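PDB 7AMK: proto-oncogene tyrosine-protein kinase receptor Ret from Danio rerio, which serves as a receptor tyrosine kinase whose extracellular cadherin-like domains assemble with the ligand GDNF and its co-receptor GFR alpha 1. Local coordinates for residues A[124-129]-A[209-214]; A[49-54]-A[109-114]; A[426-429]-A[434-437]; A[185-190]-A[201-206]; A[147-152]-A[176-181]. The protein carries 4 engineered substitutions. All blocks are in the same frame, centred on the assembly; numbering follows the deposited sequence.

Contact 1. Residues A[124-129]-A[209-214]; sequences VELSTL and VRTERN
The short helix 126-130 packs through Leu126 and Leu129 against Val209 and Thr211, where strand 200-210 of the cadherin-type domain 2 runs out into the turn leading to strand 215-227. Val209 is the shared partner: its CG1 methyl lies 4.1 Å from Leu129 CD2 and 4.2 Å from Leu126 CD2, so one methyl meets two leucine branches one helical turn apart. That methyl is reached because CG1 stands opposite the backbone nitrogen of Val209 (chi1 -174°). The other branch of Leu126 touches the turn itself, with CD1 4.3 Å from Thr211 CG2.

The two branches of Thr211 do different work. CG2 faces the helix, whereas OG1 is turned into its own turn. Arg213 N donates to Thr211 OG1 at 3.0 Å with an N-H...O angle of 150°, which makes an ST turn. The same hydroxyl donates to Asn214 O at 3.1 Å, and this carbonyl also receives Thr211 N at 2.9 Å, so Asn214 O is gripped twice by one residue. At the helix start, Glu125 occupies the N-cap position, and its carbonyl oxygen accepts from Leu129 N. Tyr164 touches Leu129, Val209 and Thr211 alike, and the disulfide Cys130-Cys207 ties the end of the helix to the same strand.

The chemistry is thus divided: the hydroxyl of Thr211 spends its bonds within 211-214, while between the two segments only methyls meet, at ordinary van der Waals spacing. This interface rests on dispersion, alongside the nearby disulfide.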
# COMPACT_ATOMS: atom_id res chain seq x y z
N VAL A 124 36.04 4.35 57.38
CA VAL A 124 35.52 4.79 56.09
C VAL A 124 36.63 4.65 55.05
O VAL A 124 37.73 5.19 55.24
CB VAL A 124 34.98 6.22 56.19
CG1 VAL A 124 34.44 6.74 54.84
CG2 VAL A 124 33.89 6.28 57.24
N GLU A 125 36.36 3.90 53.97
CA GLU A 125 37.27 3.86 52.83
C GLU A 125 37.29 5.20 52.11
O GLU A 125 36.25 5.85 51.95
CB GLU A 125 36.85 2.76 51.84
CG GLU A 125 36.57 1.39 52.44
N LEU A 126 38.49 5.60 51.66
CA LEU A 126 38.65 6.89 51.00
C LEU A 126 37.64 7.06 49.89
O LEU A 126 37.08 8.15 49.72
CB LEU A 126 40.07 7.06 50.45
CG LEU A 126 41.13 7.34 51.53
CD1 LEU A 126 42.48 7.75 50.92
CD2 LEU A 126 40.66 8.38 52.54
N SER A 127 37.38 6.00 49.13
CA SER A 127 36.42 6.11 48.04
C SER A 127 35.04 6.50 48.54
O SER A 127 34.38 7.36 47.94
CB SER A 127 36.37 4.80 47.25
OG SER A 127 36.00 3.72 48.08
N THR A 128 34.60 5.93 49.67
CA THR A 128 33.31 6.29 50.25
C THR A 128 33.33 7.73 50.75
O THR A 128 32.34 8.46 50.59
CB THR A 128 32.94 5.35 51.41
OG1 THR A 128 33.10 3.99 51.01
CG2 THR A 128 31.49 5.59 51.84
N LEU A 129 34.42 8.14 51.41
CA LEU A 129 34.52 9.52 51.88
C LEU A 129 34.37 10.51 50.73
O LEU A 129 33.74 11.56 50.88
CB LEU A 129 35.87 9.73 52.58
CG LEU A 129 36.23 11.19 52.90
CD1 LEU A 129 35.24 11.84 53.90
CD2 LEU A 129 37.65 11.29 53.43
N VAL A 209 42.70 13.90 48.74
CA VAL A 209 42.49 13.82 50.17
C VAL A 209 43.86 13.85 50.83
O VAL A 209 44.72 13.01 50.53
CB VAL A 209 41.70 12.56 50.55
CG1 VAL A 209 41.35 12.54 52.05
CG2 VAL A 209 40.45 12.47 49.68
N ARG A 210 44.09 14.85 51.67
CA ARG A 210 45.33 14.92 52.43
C ARG A 210 45.11 14.18 53.74
O ARG A 210 44.41 14.66 54.63
CB ARG A 210 45.75 16.37 52.65
CG ARG A 210 47.19 16.54 53.12
N THR A 211 45.67 12.98 53.84
CA THR A 211 45.59 12.18 55.06
C THR A 211 46.82 12.41 55.94
O THR A 211 47.69 13.22 55.62
CB THR A 211 45.44 10.70 54.72
OG1 THR A 211 46.66 10.21 54.13
CG2 THR A 211 44.27 10.47 53.74
N GLU A 212 46.90 11.68 57.06
CA GLU A 212 48.12 11.61 57.87
C GLU A 212 49.25 10.89 57.14
O GLU A 212 50.38 10.89 57.63
CB GLU A 212 47.85 10.92 59.22
CG GLU A 212 47.53 9.41 59.17
CD GLU A 212 46.22 9.10 58.45
OE1 GLU A 212 45.58 10.07 58.00
OE2 GLU A 212 45.82 7.91 58.33
N ARG A 213 48.97 10.32 55.97
CA ARG A 213 49.86 9.49 55.18
C ARG A 213 50.46 10.26 54.01
O ARG A 213 51.68 10.44 53.93
CB ARG A 213 49.06 8.30 54.66
CG ARG A 213 49.71 6.93 54.67
CD ARG A 213 48.78 5.96 53.93
NE ARG A 213 49.02 4.57 54.31
CZ ARG A 213 48.17 3.58 54.10
NH1 ARG A 213 46.99 3.78 53.52
NH2 ARG A 213 48.51 2.34 54.49
N ASN A 214 49.62 10.70 53.10
CA ASN A 214 50.06 11.47 51.94
C ASN A 214 48.83 12.13 51.34
O ASN A 214 47.74 12.13 51.94
CB ASN A 214 50.81 10.58 50.94
CG ASN A 214 51.47 11.36 49.79
OD1 ASN A 214 51.57 12.59 49.82
ND2 ASN A 214 51.93 10.64 48.78

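Contact 2. Residues A[49-54]-A[109-114]; sequences SWFHID and VKLSFI. With NAG (2-acetamido-2-deoxy-beta-D-glucopyranose), chain O.
Trp50 and Phe51 meet Phe113 and Leu111 across the interior of the beta sandwich of cadherin-like domain 1, strand 51-53 belonging to the three-stranded sheet and strand 106-114 to the four-stranded one. The closest CA pair, Phe51 and Leu111, is 11.3 Å apart, a separation that fits two facing sheets whose gap is filled by side chains.

Phe51 and Leu111 reach for each other from opposite directions. In both, CG lies opposite the carbonyl carbon (chi1 -59° in Leu111), and Leu111 CD1 arrives between two ring atoms of Phe51, 3.6 Å from CE1 and 3.7 Å from CZ. Phe113 uses another torsion, with CG opposite the backbone nitrogen (chi1 -171°) and chi2 at 0°, which brings the CA-CB bond into the plane of the ring. Its long axis runs at about a right angle to the side chain of Trp50, and Phe113 CE2 comes within 3.8 Å of Trp50 CZ3. Neither approach is a stack; both are oblique. Leu74 touches both Trp50 and Phe113, while Leu60 and Leu62 pack on Phe51.

On its other side, strand 51-53 lies near a sugar, an N-acetylglucosamine probably carried by Asn63, whose ND2 is hydrogen-bonded to Ser49 O. The acetamide O7 of this sugar is 3.3 Å from Phe51 O, which is proximity only, since both oxygens are acceptors. Within the segment, the two consecutive aromatic residues also touch: Trp50 CB sits 3.6 Å above one face of the Phe51 ring, shifted toward its rim.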
# COMPACT_ATOMS: atom_id res chain seq x y z
N SER A 49 10.16 17.42 60.80
CA SER A 49 10.65 18.41 61.76
C SER A 49 11.95 18.00 62.45
O SER A 49 12.42 18.75 63.30
CB SER A 49 9.58 18.71 62.79
OG SER A 49 8.64 19.58 62.21
N TRP A 50 12.52 16.83 62.11
CA TRP A 50 13.91 16.54 62.43
C TRP A 50 14.89 17.32 61.55
O TRP A 50 16.10 17.22 61.76
CB TRP A 50 14.23 15.05 62.24
CG TRP A 50 13.34 14.09 62.99
CD1 TRP A 50 12.35 14.40 63.87
CD2 TRP A 50 13.37 12.66 62.91
NE1 TRP A 50 11.76 13.26 64.34
CE2 TRP A 50 12.37 12.17 63.76
CE3 TRP A 50 14.15 11.74 62.19
CZ2 TRP A 50 12.12 10.82 63.93
CZ3 TRP A 50 13.91 10.39 62.36
CH2 TRP A 50 12.90 9.94 63.22
N PHE A 51 14.42 18.04 60.54
CA PHE A 51 15.32 18.58 59.53
C PHE A 51 15.01 20.04 59.28
O PHE A 51 13.91 20.53 59.54
CB PHE A 51 15.22 17.78 58.21
CG PHE A 51 15.44 16.31 58.37
CD1 PHE A 51 16.72 15.79 58.38
CD2 PHE A 51 14.37 15.45 58.54
CE1 PHE A 51 16.93 14.43 58.53
CE2 PHE A 51 14.58 14.09 58.68
CZ PHE A 51 15.86 13.58 58.68
N HIS A 52 16.01 20.75 58.75
CA HIS A 52 15.87 22.15 58.39
C HIS A 52 16.66 22.40 57.11
O HIS A 52 17.80 21.94 57.01
CB HIS A 52 16.37 23.04 59.53
CG HIS A 52 16.65 24.46 59.12
ND1 HIS A 52 15.67 25.43 59.03
CD2 HIS A 52 17.82 25.07 58.80
CE1 HIS A 52 16.22 26.57 58.65
NE2 HIS A 52 17.51 26.38 58.50
N ILE A 53 16.06 23.08 56.13
CA ILE A 53 16.75 23.42 54.89
C ILE A 53 16.97 24.92 54.87
O ILE A 53 16.06 25.70 55.21
CB ILE A 53 16.01 22.93 53.63
CG1 ILE A 53 17.01 22.73 52.46
CG2 ILE A 53 14.89 23.89 53.21
CD1 ILE A 53 16.37 22.22 51.15
N ASP A 54 18.17 25.33 54.51
CA ASP A 54 18.45 26.75 54.43
C ASP A 54 17.78 27.32 53.19
O ASP A 54 18.03 26.85 52.07
CB ASP A 54 19.95 26.99 54.40
CG ASP A 54 20.29 28.42 54.47
OD1 ASP A 54 20.00 29.14 53.49
OD2 ASP A 54 20.82 28.85 55.52
N VAL A 109 14.31 13.67 48.62
CA VAL A 109 15.52 13.43 49.38
C VAL A 109 15.29 12.16 50.18
O VAL A 109 14.52 12.15 51.16
CB VAL A 109 15.89 14.61 50.29
CG1 VAL A 109 17.20 14.34 50.98
CG2 VAL A 109 15.94 15.91 49.48
N LYS A 110 15.94 11.08 49.78
CA LYS A 110 15.69 9.77 50.36
C LYS A 110 16.84 9.47 51.32
O LYS A 110 17.99 9.33 50.91
CB LYS A 110 15.56 8.71 49.26
CG LYS A 110 14.54 7.63 49.56
CD LYS A 110 14.21 6.80 48.32
CE LYS A 110 13.05 5.85 48.59
N LEU A 111 16.52 9.43 52.61
CA LEU A 111 17.52 9.22 53.64
C LEU A 111 17.36 7.82 54.20
O LEU A 111 16.24 7.31 54.31
CB LEU A 111 17.39 10.29 54.73
CG LEU A 111 17.55 11.76 54.28
CD1 LEU A 111 17.18 12.71 55.38
CD2 LEU A 111 18.97 12.05 53.83
N SER A 112 18.48 7.17 54.49
CA SER A 112 18.49 5.84 55.08
C SER A 112 18.94 6.00 56.51
O SER A 112 20.08 6.41 56.77
CB SER A 112 19.40 4.89 54.31
OG SER A 112 18.89 4.65 53.02
N PHE A 113 18.04 5.69 57.43
CA PHE A 113 18.28 5.86 58.85
C PHE A 113 18.82 4.52 59.35
O PHE A 113 18.08 3.53 59.42
CB PHE A 113 17.00 6.28 59.57
CG PHE A 113 17.19 6.69 60.99
CD1 PHE A 113 18.46 6.67 61.58
CD2 PHE A 113 16.11 7.10 61.76
CE1 PHE A 113 18.63 7.05 62.91
CE2 PHE A 113 16.28 7.49 63.09
CZ PHE A 113 17.53 7.45 63.67
N ILE A 114 20.10 4.48 59.66
CA ILE A 114 20.77 3.27 60.12
C ILE A 114 20.74 3.25 61.64
O ILE A 114 21.11 4.24 62.29
CB ILE A 114 22.22 3.22 59.60
CG1 ILE A 114 22.26 3.36 58.07
CG2 ILE A 114 22.92 1.95 60.06
CD1 ILE A 114 23.65 3.54 57.55
C1 NAG O . 13.07 22.00 64.83
C2 NAG O . 12.15 22.95 64.07
C3 NAG O . 11.43 23.86 65.05
C4 NAG O . 10.67 23.03 66.08
C5 NAG O . 11.57 21.99 66.75
C6 NAG O . 10.78 21.00 67.59
C7 NAG O . 12.79 23.53 61.77
C8 NAG O . 13.62 24.43 60.90
N2 NAG O . 12.89 23.74 63.09
O3 NAG O . 10.54 24.70 64.33
O4 NAG O . 10.11 23.87 67.07
O5 NAG O . 12.28 21.22 65.76
O6 NAG O . 11.51 20.52 68.71
O7 NAG O . 12.06 22.67 61.30

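Contact 3. Residues A[426-429]-A[434-437]; sequences AQNP and GVLY
Ala426 and Val435 form the tight part of the beta hairpin made by strands 423-428 and 433-438 in cadherin-like domain 4. They are an antiparallel hydrogen-bonded pair: Ala426 N donates to Val435 O, and Val435 N donates to Ala426 O, each at 3.0 Å and with N-H...O angles of 159° and 161°. Tyr437 tightens the same face. Its CG stands between the backbone nitrogen and the carbonyl carbon (chi1 58°), which folds the ring back beside the neighbouring strand; the ring edge then presents CE1 at 3.7 Å from Ala426 CB and 3.4 Å from Ala426 N.

Toward the turn the packing thins. Asn428 CB only just meets Val435 CG2, at 4.1 Å. The next pair, Gln427 with Gly434, is non-hydrogen-bonded, and on that face glycine sets no side chain against the exposed Gln427, whose NE2 instead bonds to Tyr403 O.

Val435 also packs on Tyr270 of the second subunit. Strand 433-438 is the middle one of a three-stranded antiparallel sheet, with 423-428 at one border and 384-388 at the other, where Gly434 and Leu436 make further backbone bonds.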
# COMPACT_ATOMS: atom_id res chain seq x y z
N ALA A 426 -20.55 -13.77 -14.51
CA ALA A 426 -20.26 -13.60 -13.09
C ALA A 426 -19.36 -12.40 -12.88
O ALA A 426 -18.41 -12.18 -13.64
CB ALA A 426 -19.60 -14.84 -12.49
N GLN A 427 -19.66 -11.63 -11.83
CA GLN A 427 -18.83 -10.50 -11.45
C GLN A 427 -17.53 -10.99 -10.82
O GLN A 427 -17.55 -11.77 -9.87
CB GLN A 427 -19.56 -9.60 -10.46
CG GLN A 427 -20.96 -9.20 -10.87
CD GLN A 427 -20.98 -8.39 -12.15
OE1 GLN A 427 -20.01 -7.70 -12.50
NE2 GLN A 427 -22.09 -8.47 -12.87
N ASN A 428 -16.41 -10.52 -11.35
CA ASN A 428 -15.12 -10.75 -10.70
C ASN A 428 -14.65 -9.45 -10.06
O ASN A 428 -13.73 -8.80 -10.59
CB ASN A 428 -14.09 -11.29 -11.69
CG ASN A 428 -12.79 -11.68 -11.01
OD1 ASN A 428 -12.55 -11.33 -9.86
ND2 ASN A 428 -11.95 -12.43 -11.73
N PRO A 429 -15.24 -9.03 -8.93
CA PRO A 429 -14.90 -7.72 -8.37
C PRO A 429 -13.41 -7.56 -8.10
O PRO A 429 -12.94 -6.45 -7.79
CB PRO A 429 -15.72 -7.67 -7.07
CG PRO A 429 -16.10 -9.09 -6.79
CD PRO A 429 -16.26 -9.73 -8.13
N GLY A 434 -15.67 -9.00 -16.03
CA GLY A 434 -16.76 -9.95 -16.20
C GLY A 434 -16.22 -11.27 -16.72
O GLY A 434 -15.35 -11.29 -17.58
N VAL A 435 -16.75 -12.37 -16.17
CA VAL A 435 -16.31 -13.71 -16.54
C VAL A 435 -17.50 -14.45 -17.16
O VAL A 435 -18.50 -14.70 -16.48
CB VAL A 435 -15.76 -14.49 -15.34
CG1 VAL A 435 -15.57 -15.97 -15.70
CG2 VAL A 435 -14.45 -13.85 -14.84
N LEU A 436 -17.37 -14.79 -18.45
CA LEU A 436 -18.34 -15.62 -19.15
C LEU A 436 -18.09 -17.10 -18.85
O LEU A 436 -16.96 -17.59 -18.96
CB LEU A 436 -18.26 -15.36 -20.65
CG LEU A 436 -19.09 -14.18 -21.14
CD1 LEU A 436 -18.43 -12.83 -20.80
CD2 LEU A 436 -19.37 -14.30 -22.62
N TYR A 437 -19.15 -17.81 -18.50
CA TYR A 437 -19.05 -19.23 -18.22
C TYR A 437 -20.28 -19.93 -18.77
O TYR A 437 -21.30 -19.29 -19.06
CB TYR A 437 -18.90 -19.51 -16.72
CG TYR A 437 -20.05 -18.96 -15.90
CD1 TYR A 437 -20.18 -17.59 -15.68
CD2 TYR A 437 -21.01 -19.80 -15.35
CE1 TYR A 437 -21.24 -17.08 -14.94
CE2 TYR A 437 -22.07 -19.30 -14.60
CZ TYR A 437 -22.18 -17.94 -14.40
OH TYR A 437 -23.23 -17.44 -13.65

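Contact 4. Residues A[185-190]-A[201-206]; sequences SELVVT and YHLDIV
No flat group takes part where Leu187 meets Leu203 and Ile205; the ring that matters lies just beside them, at Tyr201. Phe178 turns its edge to one face of this tyrosine, with Phe178 CE1 almost straight above Tyr201 CG, an edge-to-face pair that walls off one end of the aliphatic cluster. Phe178 touches Leu203 as well, so the aromatic and aliphatic parts are continuous.

Leu187 splits its two branches between two residues of strand 200-210. Leu187 CD1 lies 4.1 Å from Ile205 CD1, and Leu187 CD2 lies 4.3 Å from Leu203 CD1. The fork is aimed by an extended first torsion, CG standing opposite the backbone nitrogen (chi1 177°), which directs it toward strand 200-210. Ile205 answers with a bent chain: chi2 of -52° folds its CD1 instead of extending it. Because Leu203 and Ile205 are two residues apart on one strand, both present their side chains on the same face, and Leu187 comes between them. The CA atoms of Leu187 and Ile205 are 9.0 Å apart, the spacing of facing sheets joined by side chains and not by backbone bonds.

Strand 186-189 is the middle strand of its three-stranded sheet, between 147-151 and 178-181, and Leu187 also packs on Leu149. Strand 200-210 lies inside the opposite sheet, flanked by 215-227 and 165-170; Leu203 packs on Val224 and Ile205 on Leu222. The contact therefore joins inner strands of both halves of the cadherin sandwich.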
# COMPACT_ATOMS: atom_id res chain seq x y z
N SER A 185 33.31 23.71 46.33
CA SER A 185 33.38 22.29 45.97
C SER A 185 32.21 21.84 45.09
O SER A 185 31.85 20.66 45.08
CB SER A 185 33.46 21.41 47.22
OG SER A 185 34.74 21.51 47.80
N GLU A 186 31.61 22.73 44.30
CA GLU A 186 30.51 22.31 43.43
C GLU A 186 31.02 21.98 42.03
O GLU A 186 31.84 22.70 41.48
CB GLU A 186 29.44 23.39 43.30
CG GLU A 186 28.68 23.71 44.56
CD GLU A 186 28.06 25.11 44.52
OE1 GLU A 186 28.70 26.07 44.01
OE2 GLU A 186 26.92 25.25 45.02
N LEU A 187 30.49 20.92 41.43
CA LEU A 187 30.61 20.76 39.98
C LEU A 187 29.72 21.78 39.30
O LEU A 187 28.55 21.93 39.66
CB LEU A 187 30.21 19.35 39.59
CG LEU A 187 30.22 18.98 38.11
CD1 LEU A 187 31.66 18.96 37.53
CD2 LEU A 187 29.52 17.63 37.97
N VAL A 188 30.27 22.53 38.34
CA VAL A 188 29.51 23.58 37.67
C VAL A 188 29.56 23.38 36.15
O VAL A 188 30.53 22.85 35.61
CB VAL A 188 30.05 24.96 38.01
CG1 VAL A 188 30.21 25.14 39.53
CG2 VAL A 188 31.35 25.19 37.27
N VAL A 189 28.50 23.81 35.45
CA VAL A 189 28.54 23.89 34.00
C VAL A 189 28.94 25.30 33.63
O VAL A 189 28.34 26.27 34.12
CB VAL A 189 27.20 23.47 33.37
CG1 VAL A 189 26.05 24.40 33.77
CG2 VAL A 189 27.33 23.38 31.83
N THR A 190 29.97 25.43 32.79
CA THR A 190 30.61 26.72 32.57
C THR A 190 30.09 27.45 31.33
O THR A 190 30.35 28.64 31.18
CB THR A 190 32.13 26.52 32.47
OG1 THR A 190 32.44 25.52 31.49
CG2 THR A 190 32.72 26.10 33.80
N TYR A 201 27.74 14.17 28.12
CA TYR A 201 29.12 14.48 28.43
C TYR A 201 29.66 13.47 29.43
O TYR A 201 29.08 13.27 30.49
CB TYR A 201 29.26 15.90 28.96
CG TYR A 201 29.22 16.96 27.90
CD1 TYR A 201 28.01 17.49 27.45
CD2 TYR A 201 30.40 17.45 27.35
CE1 TYR A 201 27.98 18.43 26.49
CE2 TYR A 201 30.38 18.42 26.41
CZ TYR A 201 29.17 18.92 25.97
OH TYR A 201 29.18 19.92 25.03
N HIS A 202 30.76 12.82 29.07
CA HIS A 202 31.45 11.91 29.96
C HIS A 202 32.47 12.70 30.78
O HIS A 202 33.27 13.46 30.23
CB HIS A 202 32.15 10.80 29.19
CG HIS A 202 31.21 9.87 28.49
ND1 HIS A 202 30.48 8.91 29.17
CD2 HIS A 202 30.86 9.76 27.18
CE1 HIS A 202 29.73 8.24 28.30
NE2 HIS A 202 29.95 8.74 27.09
N LEU A 203 32.40 12.54 32.09
CA LEU A 203 33.24 13.27 33.02
C LEU A 203 33.94 12.27 33.93
O LEU A 203 33.39 11.22 34.27
CB LEU A 203 32.41 14.27 33.88
CG LEU A 203 31.64 15.38 33.12
CD1 LEU A 203 30.87 16.35 34.08
CD2 LEU A 203 32.62 16.19 32.27
N ASP A 204 35.18 12.60 34.27
CA ASP A 204 35.92 11.93 35.32
C ASP A 204 36.22 12.96 36.41
O ASP A 204 36.91 13.95 36.15
CB ASP A 204 37.21 11.29 34.78
CG ASP A 204 37.58 9.98 35.52
OD1 ASP A 204 36.73 9.44 36.25
OD2 ASP A 204 38.73 9.51 35.39
N ILE A 205 35.67 12.73 37.61
CA ILE A 205 35.89 13.55 38.80
C ILE A 205 37.07 12.96 39.59
O ILE A 205 37.17 11.74 39.76
CB ILE A 205 34.61 13.59 39.66
CG1 ILE A 205 33.41 14.09 38.84
CG2 ILE A 205 34.78 14.45 40.91
CD1 ILE A 205 33.64 15.43 38.12
N VAL A 206 37.98 13.82 40.05
CA VAL A 206 39.09 13.43 40.91
C VAL A 206 38.87 14.02 42.29
O VAL A 206 38.57 15.22 42.43
CB VAL A 206 40.46 13.88 40.36
CG1 VAL A 206 40.56 15.38 40.37
CG2 VAL A 206 41.58 13.30 41.20

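Contact 5. Residues A[147-152]-A[176-181]; sequences GALRQL and VPFAVD
The stretches through Leu149-Leu152 and Phe178-Val180 run 39° apart, with CA atoms 9.3 Å (Leu149-Phe178) and 8.7 Å (Leu152-Val180) from each other, since strands 147-151 and 178-181 are the two outer strands of one sheet and 186-189 lies between them. Leu149 and Arg150 both face Leu187 in a classic beta bulge, with Leu149 N and Arg150 O each bonding to the backbone of that residue.

Two side-chain pairs make the contact. Leu152 CD1 meets Val180 CG2 at 3.7 Å, the closer of the two, beyond the end of strand 147-151 and beside Ser185. Leu152 carries CG opposite the carbonyl carbon with chi2 extended at -177°, which sends CD1 out to the valine. The other pair spans the middle strand: Leu149 CD2 comes within 4.2 Å of Phe178 CE2, obliquely to the ring. At the edge of that ring, in its plane, lies Val176 CG1. Tyr168 of the opposite sheet packs on both Leu152 and Val180.

Strand 178-181 is a border strand, and Val180 N bonds to a di(hydroxyethyl)ether molecule, probably from the crystallisation liquor. Between the segments themselves the contact is wholly apolar, so it adds dispersion, while directional bonding is supplied by strand 186-189 and the residues at its ends, Ser185 and Thr190.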
# COMPACT_ATOMS: atom_id res chain seq x y z
N GLY A 147 25.91 27.25 35.58
CA GLY A 147 25.54 27.23 36.99
C GLY A 147 26.06 25.99 37.68
O GLY A 147 26.52 25.03 37.05
N ALA A 148 26.00 26.04 39.01
CA ALA A 148 26.38 24.88 39.78
C ALA A 148 25.43 23.75 39.48
O ALA A 148 24.25 23.96 39.18
CB ALA A 148 26.38 25.18 41.28
N LEU A 149 25.95 22.57 39.55
CA LEU A 149 25.23 21.39 39.14
C LEU A 149 25.13 20.35 40.24
O LEU A 149 24.09 19.71 40.39
CB LEU A 149 25.94 20.80 37.93
CG LEU A 149 25.36 19.58 37.27
CD1 LEU A 149 24.07 20.03 36.64
CD2 LEU A 149 26.36 19.14 36.22
N ARG A 150 26.20 20.15 41.01
CA ARG A 150 26.19 19.14 42.04
C ARG A 150 27.21 19.54 43.10
O ARG A 150 28.33 19.93 42.76
CB ARG A 150 26.51 17.74 41.47
CG ARG A 150 26.81 16.65 42.55
CD ARG A 150 26.88 15.23 41.97
NE ARG A 150 25.59 15.02 41.30
CZ ARG A 150 25.09 13.86 40.89
NH1 ARG A 150 25.78 12.73 41.02
NH2 ARG A 150 23.88 13.85 40.34
N GLN A 151 26.80 19.48 44.37
CA GLN A 151 27.71 19.62 45.50
C GLN A 151 28.47 18.31 45.64
O GLN A 151 27.85 17.25 45.85
CB GLN A 151 26.94 19.94 46.78
CG GLN A 151 27.77 19.97 48.12
CD GLN A 151 29.06 20.80 48.05
OE1 GLN A 151 30.14 20.25 48.14
NE2 GLN A 151 28.94 22.11 47.89
N LEU A 152 29.80 18.38 45.54
CA LEU A 152 30.64 17.18 45.56
C LEU A 152 31.06 16.72 46.96
O LEU A 152 31.33 15.53 47.14
CB LEU A 152 31.89 17.43 44.69
CG LEU A 152 31.63 17.45 43.19
CD1 LEU A 152 32.91 17.62 42.37
CD2 LEU A 152 30.89 16.18 42.78
N VAL A 176 36.27 20.75 28.33
CA VAL A 176 34.87 20.44 28.60
C VAL A 176 34.24 21.64 29.30
O VAL A 176 34.91 22.34 30.06
CB VAL A 176 34.76 19.15 29.44
CG1 VAL A 176 33.34 18.91 29.87
CG2 VAL A 176 35.23 17.97 28.62
N PRO A 177 32.99 21.93 29.04
CA PRO A 177 32.35 23.05 29.75
C PRO A 177 31.91 22.69 31.18
O PRO A 177 30.84 23.12 31.64
CB PRO A 177 31.16 23.39 28.84
CG PRO A 177 30.84 22.12 28.14
CD PRO A 177 32.17 21.44 27.92
N PHE A 178 32.71 21.91 31.89
CA PHE A 178 32.44 21.56 33.28
C PHE A 178 33.73 21.74 34.08
O PHE A 178 34.82 21.44 33.59
CB PHE A 178 31.93 20.13 33.40
CG PHE A 178 30.65 19.87 32.63
CD1 PHE A 178 30.68 19.47 31.30
CD2 PHE A 178 29.42 20.04 33.23
CE1 PHE A 178 29.48 19.24 30.58
CE2 PHE A 178 28.25 19.80 32.53
CZ PHE A 178 28.27 19.41 31.21
N ALA A 179 33.60 22.25 35.30
CA ALA A 179 34.74 22.47 36.18
C ALA A 179 34.24 22.35 37.62
O ALA A 179 33.04 22.26 37.87
CB ALA A 179 35.39 23.83 35.91
N VAL A 180 35.16 22.36 38.58
CA VAL A 180 34.80 22.45 39.99
C VAL A 180 35.09 23.87 40.47
O VAL A 180 36.13 24.46 40.13
CB VAL A 180 35.55 21.41 40.84
CG1 VAL A 180 35.37 21.75 42.34
CG2 VAL A 180 35.07 20.01 40.55
N ASP A 181 34.17 24.43 41.25
CA ASP A 181 34.40 25.68 41.96
C ASP A 181 35.16 25.35 43.25
O ASP A 181 34.59 24.76 44.18
CB ASP A 181 33.07 26.38 42.24
CG ASP A 181 33.23 27.61 43.14
OD1 ASP A 181 34.26 27.74 43.83
OD2 ASP A 181 32.30 28.45 43.17

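Along the chain, contact 2 comes first, in cadherin-like domain 1, and contact 3 last, in domain 4, their centres about 83 Å apart on opposite sides of the chain's centre. Contacts 1, 4 and 5 gather round the domain 2 sandwich. Contacts 4 and 5, with centres about 5 Å apart, touch directly and share the three-stranded sheet of 147-151, 186-189 and 178-181. Contact 1 uses the same strand 200-210 as contact 4, centres about 21 Å apart, and its segments enclose both others in sequence. Contacts 2, 4 and 5 are thus core packing within domains 1 and 2, contact 3 a hairpin in domain 4; Gln24 and Pro4 of domain 1 reach the three-stranded sheet of domain 2.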